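PDB 6WPX: BlEst2 from Bacillus licheniformis, which probably hydrolyses ester bonds as an esterase or lipase of the alpha/beta-hydrolase fold, captured here in its propeptide form. Local coordinates for residues A99-L102 / R103-Y106; H149-Q152 / L153-L156; Q171-D174 / A175-S178; E229-G232 / A233-E236. One frame throughout, in Å; residues are numbered along the deposited sequence.

Interaction 1 of 4, residues A99-L102 / R103-Y106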
loop_
_atom_site.group_PDB
_atom_site.type_symbol
_atom_site.label_atom_id
_atom_site.label_comp_id
_atom_site.label_asym_id
_atom_site.label_seq_id
_atom_site.Cartn_x
_atom_site.Cartn_y
_atom_site.Cartn_z
ATOM N N ALA A 99 2.819 -20.330 11.564
ATOM C CA ALA A 99 3.419 -20.868 12.788
ATOM C C ALA A 99 3.237 -22.382 12.895
ATOM O O ALA A 99 4.192 -23.086 13.241
ATOM C CB ALA A 99 2.827 -20.188 14.004
ATOM N N ALA A 100 2.018 -22.881 12.579
ATOM C CA ALA A 100 1.691 -24.311 12.615
ATOM C C ALA A 100 2.531 -25.087 11.592
ATOM O O ALA A 100 3.100 -26.122 11.940
ATOM C CB ALA A 100 0.208 -24.516 12.354
ATOM N N LYS A 101 2.681 -24.548 10.360
ATOM C CA LYS A 101 3.457 -25.218 9.311
ATOM C C LYS A 101 4.941 -25.102 9.526
ATOM O O LYS A 101 5.658 -26.017 9.142
ATOM C CB LYS A 101 3.050 -24.761 7.893
ATOM C CG LYS A 101 1.534 -24.826 7.588
ATOM C CD LYS A 101 0.942 -26.242 7.694
ATOM C CE LYS A 101 -0.561 -26.250 7.508
ATOM N NZ LYS A 101 -1.063 -27.639 7.497
ATOM N N LEU A 102 5.418 -24.012 10.175
ATOM C CA LEU A 102 6.847 -23.847 10.469
ATOM C C LEU A 102 7.329 -24.948 11.413
ATOM O O LEU A 102 8.459 -25.390 11.296
ATOM C CB LEU A 102 7.187 -22.453 11.009
ATOM C CG LEU A 102 7.162 -21.305 9.987
ATOM C CD1 LEU A 102 7.247 -19.961 10.703
ATOM C CD2 LEU A 102 8.288 -21.441 8.969
ATOM N N ARG A 103 6.442 -25.455 12.279
ATOM C CA ARG A 103 6.776 -26.580 13.148
ATOM C C ARG A 103 7.072 -27.816 12.262
ATOM O O ARG A 103 8.071 -28.496 12.496
ATOM C CB ARG A 103 5.624 -26.854 14.139
ATOM C CG ARG A 103 6.002 -27.957 15.114
ATOM C CD ARG A 103 4.919 -28.327 16.087
ATOM N NE ARG A 103 5.324 -29.481 16.899
ATOM C CZ ARG A 103 6.101 -29.426 17.984
ATOM N NH1 ARG A 103 6.618 -28.269 18.384
ATOM N NH2 ARG A 103 6.401 -30.536 18.648
ATOM N N GLU A 104 6.222 -28.083 11.238
ATOM C CA GLU A 104 6.395 -29.200 10.286
ATOM C C GLU A 104 7.648 -28.981 9.428
ATOM O O GLU A 104 8.380 -29.929 9.149
ATOM C CB GLU A 104 5.190 -29.326 9.345
ATOM C CG GLU A 104 3.849 -29.559 10.015
ATOM C CD GLU A 104 2.682 -29.611 9.048
ATOM O OE1 GLU A 104 2.899 -29.484 7.821
ATOM O OE2 GLU A 104 1.536 -29.761 9.528
ATOM N N ILE A 105 7.905 -27.736 9.015
ATOM C CA ILE A 105 9.080 -27.427 8.205
ATOM C C ILE A 105 10.358 -27.640 9.035
ATOM O O ILE A 105 11.317 -28.247 8.545
ATOM C CB ILE A 105 8.985 -26.024 7.557
ATOM C CG1 ILE A 105 7.749 -25.936 6.618
ATOM C CG2 ILE A 105 10.268 -25.703 6.796
ATOM C CD1 ILE A 105 7.273 -24.440 6.239
ATOM N N TYR A 106 10.348 -27.167 10.298
ATOM C CA TYR A 106 11.448 -27.341 11.237
ATOM C C TYR A 106 11.735 -28.840 11.425
ATOM O O TYR A 106 12.898 -29.243 11.423
ATOM C CB TYR A 106 11.118 -26.696 12.595
ATOM C CG TYR A 106 12.145 -26.990 13.666
ATOM C CD1 TYR A 106 13.337 -26.275 13.731
ATOM C CD2 TYR A 106 11.923 -27.979 14.622
ATOM C CE1 TYR A 106 14.295 -26.552 14.705
ATOM C CE2 TYR A 106 12.868 -28.260 15.604
ATOM C CZ TYR A 106 14.060 -27.551 15.637
ATOM O OH TYR A 106 15.000 -27.820 16.600
HETATM O O HOH W 1 0.728 -29.665 6.170
#
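Ala99 and Ala100 both offer their carbonyls to the amide of Arg103, and both bonds are weak: Arg103 N stands 3.4 Å from Ala99 O and equally far from Ala100 O. Beyond CB the Arg103 chain runs straight out to its guanidinium, away from the alanines, and NH1 bonds to Tyr137 OH. Lys101 takes part twice. Its carbonyl O receives Ile105 N at 2.8 Å. Its side chain, bent about CB–CG (chi2 -61°), lies alongside that of Glu104, both pointing the same way, and the aliphatic CD rests 3.8 Å from Glu104 OE1. The charged ends meet only loosely: the salt bridge from Lys101 NZ to Glu104 OE2 is long at 3.9 Å. A water completes it, accepting from Lys101 NZ and donating to Glu104 OE1 at 2.7 Å. Trp34 NE1 also bonds to OE1, so this oxygen takes two donors. With an alanine at Glu104, the Trp34 indole N-H and the Lys101 ammonium would probably lose their carboxylate partner. Leu102 turns to the buried side of the helix, where its CD2 meets Ile105 CD1 at 4.2 Å and both residues lie on Val113 of strand 113-118. Its carbonyl O takes Tyr106 N at 2.8 Å. This is the i to i+3 and i to i+4 pattern of an amphipathic alpha-helix, here helix 91-109, packed by its apolar stripe against the central sheet of an alpha/beta-hydrolase domain.

Interaction 2 of 4, residues H149-Q152 / L153-L156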
loop_
_atom_site.group_PDB
_atom_site.type_symbol
_atom_site.label_atom_id
_atom_site.label_comp_id
_atom_site.label_asym_id
_atom_site.label_seq_id
_atom_site.Cartn_x
_atom_site.Cartn_y
_atom_site.Cartn_z
ATOM N N HIS A 149 4.331 -0.712 8.047
ATOM C CA HIS A 149 3.573 0.424 8.595
ATOM C C HIS A 149 2.261 0.647 7.822
ATOM O O HIS A 149 1.618 1.669 7.975
ATOM C CB HIS A 149 4.429 1.717 8.686
ATOM C CG HIS A 149 5.657 1.554 9.539
ATOM N ND1 HIS A 149 5.669 1.916 10.868
ATOM C CD2 HIS A 149 6.846 0.997 9.232
ATOM C CE1 HIS A 149 6.874 1.621 11.318
ATOM N NE2 HIS A 149 7.615 1.055 10.379
ATOM N N GLY A 150 1.879 -0.319 7.007
ATOM C CA GLY A 150 0.654 -0.226 6.242
ATOM C C GLY A 150 0.804 0.318 4.839
ATOM O O GLY A 150 1.855 0.835 4.446
ATOM N N SER A 151 -0.278 0.213 4.096
ATOM C CA SER A 151 -0.367 0.642 2.723
ATOM C C SER A 151 -1.346 1.814 2.575
ATOM O O SER A 151 -2.525 1.677 2.932
ATOM C CB SER A 151 -0.823 -0.531 1.862
ATOM O OG SER A 151 -1.175 -0.040 0.582
ATOM N N GLN A 152 -0.856 2.959 2.052
ATOM C CA GLN A 152 -1.719 4.134 1.786
ATOM C C GLN A 152 -2.713 3.806 0.653
ATOM O O GLN A 152 -3.781 4.406 0.570
ATOM C CB GLN A 152 -0.913 5.404 1.467
ATOM C CG GLN A 152 -0.013 5.884 2.639
ATOM C CD GLN A 152 1.406 5.331 2.515
ATOM O OE1 GLN A 152 1.642 4.251 1.945
ATOM N NE2 GLN A 152 2.372 6.056 3.081
ATOM N N LEU A 153 -2.372 2.817 -0.179
ATOM C CA LEU A 153 -3.258 2.337 -1.240
ATOM C C LEU A 153 -4.403 1.526 -0.623
ATOM O O LEU A 153 -5.532 1.609 -1.106
ATOM C CB LEU A 153 -2.472 1.527 -2.265
ATOM C CG LEU A 153 -1.560 2.378 -3.173
ATOM C CD1 LEU A 153 -0.598 1.476 -3.960
ATOM C CD2 LEU A 153 -2.415 3.257 -4.138
ATOM N N ALA A 154 -4.121 0.769 0.474
ATOM C CA ALA A 154 -5.186 0.076 1.191
ATOM C C ALA A 154 -6.078 1.130 1.860
ATOM O O ALA A 154 -7.287 0.967 1.840
ATOM C CB ALA A 154 -4.617 -0.894 2.229
ATOM N N ASP A 155 -5.487 2.239 2.397
ATOM C CA ASP A 155 -6.265 3.328 3.002
ATOM C C ASP A 155 -7.196 3.903 1.963
ATOM O O ASP A 155 -8.359 4.171 2.266
ATOM C CB ASP A 155 -5.369 4.453 3.519
ATOM C CG ASP A 155 -4.484 4.033 4.652
ATOM O OD1 ASP A 155 -4.684 2.922 5.180
ATOM O OD2 ASP A 155 -3.617 4.833 5.050
ATOM N N LEU A 156 -6.677 4.077 0.736
ATOM C CA LEU A 156 -7.440 4.574 -0.405
ATOM C C LEU A 156 -8.594 3.641 -0.741
ATOM O O LEU A 156 -9.724 4.121 -0.871
ATOM C CB LEU A 156 -6.535 4.816 -1.641
ATOM C CG LEU A 156 -7.240 5.218 -2.939
ATOM C CD1 LEU A 156 -7.922 6.602 -2.818
ATOM C CD2 LEU A 156 -6.251 5.212 -4.123
#
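Ser151 turns its hydroxyl back over the first turn of the helix, capping it at the N-cap position. With OG swung opposite the backbone N (chi1 168°), the oxygen faces two amides ahead in the chain: it accepts from Ala154 N at 3.1 Å and, weakly and far from straight, from Leu153 N. CB of the serine meanwhile packs 3.8 Å from the Ala154 methyl, so Ala154 is touched by both parts of this short side chain. Asp155 brings its carboxylate beside the same turn, CG 3.5 Å from Ser151 O, the carbonyl that also receives Asp155 N at 3.1 Å; its oxygens are satisfied elsewhere, OD2 by Thr181 OG1 and OD1 weakly by Ser470 OG. The Gln152 side chain packs on Leu224, Thr235 and Asn238, while its carbonyl O takes Leu156 N at 2.9 Å. Two apolar groups leave the helix toward its surroundings. Leu153 packs against Tyr223 and Leu224 of helix 218-224; Leu156 also touches Tyr223 and reaches Leu380 and Ile382 of strand 377-386, so the short helix 152-157 sits between helix 218-224 and a strand of an antiparallel sheet further along the chain.

Interaction 3 of 4, residues Q171-D174 / A175-S178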
loop_
_atom_site.group_PDB
_atom_site.type_symbol
_atom_site.label_atom_id
_atom_site.label_comp_id
_atom_site.label_asym_id
_atom_site.label_seq_id
_atom_site.Cartn_x
_atom_site.Cartn_y
_atom_site.Cartn_z
ATOM N N GLN A 171 -12.079 -6.261 -3.661
ATOM C CA GLN A 171 -10.805 -5.974 -3.004
ATOM C C GLN A 171 -10.959 -5.782 -1.504
ATOM O O GLN A 171 -9.962 -5.585 -0.814
ATOM C CB GLN A 171 -10.056 -4.795 -3.677
ATOM C CG GLN A 171 -10.645 -3.416 -3.420
ATOM C CD GLN A 171 -9.981 -2.349 -4.250
ATOM O OE1 GLN A 171 -10.536 -1.866 -5.239
ATOM N NE2 GLN A 171 -8.778 -1.950 -3.869
ATOM N N LYS A 172 -12.190 -5.798 -0.995
ATOM C CA LYS A 172 -12.344 -5.692 0.435
ATOM C C LYS A 172 -12.422 -7.093 0.983
ATOM O O LYS A 172 -13.336 -7.865 0.668
ATOM C CB LYS A 172 -13.524 -4.821 0.867
ATOM C CG LYS A 172 -13.298 -3.329 0.633
ATOM C CD LYS A 172 -14.556 -2.525 0.966
ATOM C CE LYS A 172 -14.203 -1.092 1.293
ATOM N NZ LYS A 172 -15.403 -0.212 1.333
ATOM N N ASN A 173 -11.382 -7.456 1.711
ATOM C CA ASN A 173 -11.287 -8.732 2.381
ATOM C C ASN A 173 -10.433 -8.457 3.602
ATOM O O ASN A 173 -9.920 -7.346 3.752
ATOM C CB ASN A 173 -10.708 -9.828 1.462
ATOM C CG ASN A 173 -9.354 -9.499 0.858
ATOM O OD1 ASN A 173 -8.444 -9.057 1.533
ATOM N ND2 ASN A 173 -9.179 -9.738 -0.421
ATOM N N ASP A 174 -10.312 -9.450 4.480
ATOM C CA ASP A 174 -9.582 -9.337 5.721
ATOM C C ASP A 174 -8.124 -8.966 5.512
ATOM O O ASP A 174 -7.597 -8.241 6.350
ATOM C CB ASP A 174 -9.668 -10.649 6.486
ATOM C CG ASP A 174 -11.013 -10.945 7.132
ATOM O OD1 ASP A 174 -11.912 -10.083 7.057
ATOM O OD2 ASP A 174 -11.135 -12.008 7.777
ATOM N N ALA A 175 -7.475 -9.462 4.425
ATOM C CA ALA A 175 -6.060 -9.185 4.130
ATOM C C ALA A 175 -5.820 -7.744 3.788
ATOM O O ALA A 175 -4.996 -7.123 4.453
ATOM C CB ALA A 175 -5.523 -10.101 3.036
ATOM N N VAL A 176 -6.583 -7.175 2.828
ATOM C CA VAL A 176 -6.466 -5.760 2.422
ATOM C C VAL A 176 -6.800 -4.828 3.595
ATOM O O VAL A 176 -6.104 -3.842 3.816
ATOM C CB VAL A 176 -7.297 -5.425 1.139
ATOM C CG1 VAL A 176 -7.061 -3.977 0.690
ATOM C CG2 VAL A 176 -6.954 -6.390 -0.006
ATOM N N TYR A 177 -7.859 -5.157 4.342
ATOM C CA TYR A 177 -8.312 -4.439 5.536
ATOM C C TYR A 177 -7.172 -4.328 6.539
ATOM O O TYR A 177 -7.000 -3.265 7.129
ATOM C CB TYR A 177 -9.448 -5.238 6.190
ATOM C CG TYR A 177 -10.093 -4.569 7.374
ATOM C CD1 TYR A 177 -9.657 -4.829 8.675
ATOM C CD2 TYR A 177 -11.203 -3.752 7.209
ATOM C CE1 TYR A 177 -10.302 -4.260 9.779
ATOM C CE2 TYR A 177 -11.842 -3.172 8.297
ATOM C CZ TYR A 177 -11.406 -3.445 9.580
ATOM O OH TYR A 177 -12.098 -2.870 10.611
ATOM N N SER A 178 -6.441 -5.453 6.777
ATOM C CA SER A 178 -5.348 -5.495 7.756
ATOM C C SER A 178 -4.143 -4.664 7.318
ATOM O O SER A 178 -3.274 -4.403 8.137
ATOM C CB SER A 178 -4.930 -6.930 8.067
ATOM O OG SER A 178 -4.190 -7.526 7.013
#
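Asn173 reaches forward with its side-chain carbonyl to the amide of Val176: OD1 accepts from Val176 N at 2.9 Å in an almost straight bond (172°), the donor lying nearly on the line of the C=O. CG occupies the cramped place between the backbone N and the carbonyl carbon (chi1 56°), which is what folds the amide back over the helix start. The same OD1 stands 3.1 Å from Ala175 N and 3.4 Å from the Ala175 methyl. The main-chain O of Asn173 is occupied too, by Tyr177 N at 3.1 Å, so both carbonyl groups of this residue hold helix amides; its own N makes a weak hydrogen bond with Tyr158 OH. This is a classic N-cap, closing the start of helix 174-178 after the loop that leaves helix 163-169. Replacing Asn173 by a leucine would probably leave Val176 N without its side-chain acceptor and uncap the helix start. Asp174 O then takes Ser178 N at 3.0 Å. Ser178 spends its hydroxyl within the helix, OG donating to Ala175 O at 2.7 Å. Beside the cap, Val176 crosses the Asn173 side chain at about a right angle and presses its CG2 onto Gln171 O, 3.2 Å away. Gln171 itself packs on Val348 and Phe349, while Lys172 sends its NZ to Tyr416 OH. Further on, Tyr177 O accepts from Gln180 NE2.

Interaction 4 of 4, residues E229-G232 / A233-E236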
loop_
_atom_site.group_PDB
_atom_site.type_symbol
_atom_site.label_atom_id
_atom_site.label_comp_id
_atom_site.label_asym_id
_atom_site.label_seq_id
_atom_site.Cartn_x
_atom_site.Cartn_y
_atom_site.Cartn_z
ATOM N N GLU A 229 9.466 8.072 -1.510
ATOM C CA GLU A 229 10.065 6.995 -2.307
ATOM C C GLU A 229 9.288 5.697 -2.093
ATOM O O GLU A 229 8.875 5.394 -0.975
ATOM C CB GLU A 229 11.559 6.795 -1.933
ATOM C CG GLU A 229 12.461 7.977 -2.271
ATOM C CD GLU A 229 12.365 8.615 -3.648
ATOM O OE1 GLU A 229 11.757 9.706 -3.724
ATOM O OE2 GLU A 229 12.898 8.055 -4.635
ATOM N N ASN A 230 9.025 4.967 -3.167
ATOM C CA ASN A 230 8.193 3.799 -3.063
ATOM C C ASN A 230 8.467 2.867 -4.225
ATOM O O ASN A 230 9.141 3.258 -5.174
ATOM C CB ASN A 230 6.690 4.260 -3.027
ATOM C CG ASN A 230 6.214 4.791 -4.344
ATOM O OD1 ASN A 230 5.768 4.026 -5.191
ATOM N ND2 ASN A 230 6.349 6.093 -4.570
ATOM N N ASP A 231 7.936 1.651 -4.166
ATOM C CA ASP A 231 8.174 0.669 -5.225
ATOM C C ASP A 231 6.900 0.457 -6.093
ATOM O O ASP A 231 6.790 -0.563 -6.769
ATOM C CB ASP A 231 8.648 -0.670 -4.619
ATOM C CG ASP A 231 7.592 -1.409 -3.799
ATOM O OD1 ASP A 231 6.433 -0.927 -3.726
ATOM O OD2 ASP A 231 7.900 -2.481 -3.278
ATOM N N GLY A 232 5.950 1.401 -6.021
ATOM C CA GLY A 232 4.690 1.293 -6.749
ATOM C C GLY A 232 3.576 0.722 -5.888
ATOM O O GLY A 232 2.397 0.885 -6.216
ATOM N N ALA A 233 3.925 0.082 -4.752
ATOM C CA ALA A 233 2.897 -0.484 -3.870
ATOM C C ALA A 233 3.142 -0.152 -2.421
ATOM O O ALA A 233 2.208 -0.145 -1.641
ATOM C CB ALA A 233 2.833 -1.997 -4.050
ATOM N N VAL A 234 4.413 0.031 -2.033
ATOM C CA VAL A 234 4.760 0.263 -0.632
ATOM C C VAL A 234 5.788 1.371 -0.591
ATOM O O VAL A 234 6.714 1.354 -1.407
ATOM C CB VAL A 234 5.308 -1.039 0.058
ATOM C CG1 VAL A 234 5.591 -0.800 1.538
ATOM C CG2 VAL A 234 4.356 -2.230 -0.117
ATOM N N THR A 235 5.662 2.303 0.366
ATOM C CA THR A 235 6.672 3.371 0.525
ATOM C C THR A 235 7.882 2.827 1.274
ATOM O O THR A 235 7.738 1.951 2.113
ATOM C CB THR A 235 6.107 4.607 1.210
ATOM O OG1 THR A 235 5.825 4.269 2.560
ATOM C CG2 THR A 235 4.851 5.174 0.488
ATOM N N GLU A 236 9.074 3.363 0.977
ATOM C CA GLU A 236 10.301 2.905 1.630
ATOM C C GLU A 236 10.146 3.035 3.167
ATOM O O GLU A 236 10.492 2.107 3.900
ATOM C CB GLU A 236 11.504 3.712 1.093
ATOM C CG GLU A 236 12.806 3.442 1.829
ATOM C CD GLU A 236 13.075 4.253 3.084
ATOM O OE1 GLU A 236 13.881 3.803 3.921
ATOM O OE2 GLU A 236 12.464 5.334 3.244
#
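Asp231 and Val234 close a tight hairpin-like turn in the loop between helix 218-224 and strand 245-246, and the turn presents Asp231 to His254: OD2 bonds to His254 ND1, consistent with the acid–histidine pair of an alpha/beta-hydrolase catalytic triad. The two arms run nearly antiparallel, with Asn230 and Thr235 facing each other as a single non-hydrogen-bonded bridge. On one flank of this bridge Asp231 N donates to Val234 O at 3.0 Å; on the other Glu236 N donates to Glu229 O at 2.8 Å. The Asp231 carboxylate is held by its other oxygen. With CG tucked between the backbone N and the carbonyl carbon (chi1 68°), Asp231 OD1 folds over the turn and takes two amides: Ala233 N, 2.9 Å from Asp231 OD1 and nearly along the C–O axis, and Val234 N from the syn side, 29° out of the carboxylate plane. These two bonds fix the rotation of the carboxylate while OD2 serves the histidine. Asn230 braces the preceding corner with an Asx turn, OD1 accepting from Gly232 N at 2.8 Å, and its ND2 is held by the carbonyls of Gly228 and Gly221. At Gly232 the backbone angles would drive any side chain into the Asp231 carbonyl. Beside the bridge, Asn230 CB lies 4.1 Å from Thr235 CG2.

From the N terminus the four contacts follow in series, each within one continuous run of chain, so none nests in or crosses another. Interaction 1 is a stretch of helix 91-109 beside the central sheet, its nearest atoms about 15 Å or more from the others. Interaction 2 caps the helix entered by the loop after strand 138-144; interaction 3 caps the next but one helix, and interaction 4 closes the turn after helix 218-224. Interaction 2 joins the start of helix 152-157 to helix 174-178, with Ala154 CB 3.7 Å from Val176 O, and to the turn 229-236 through Gln152 and Leu153, whereas interactions 3 and 4 do not meet.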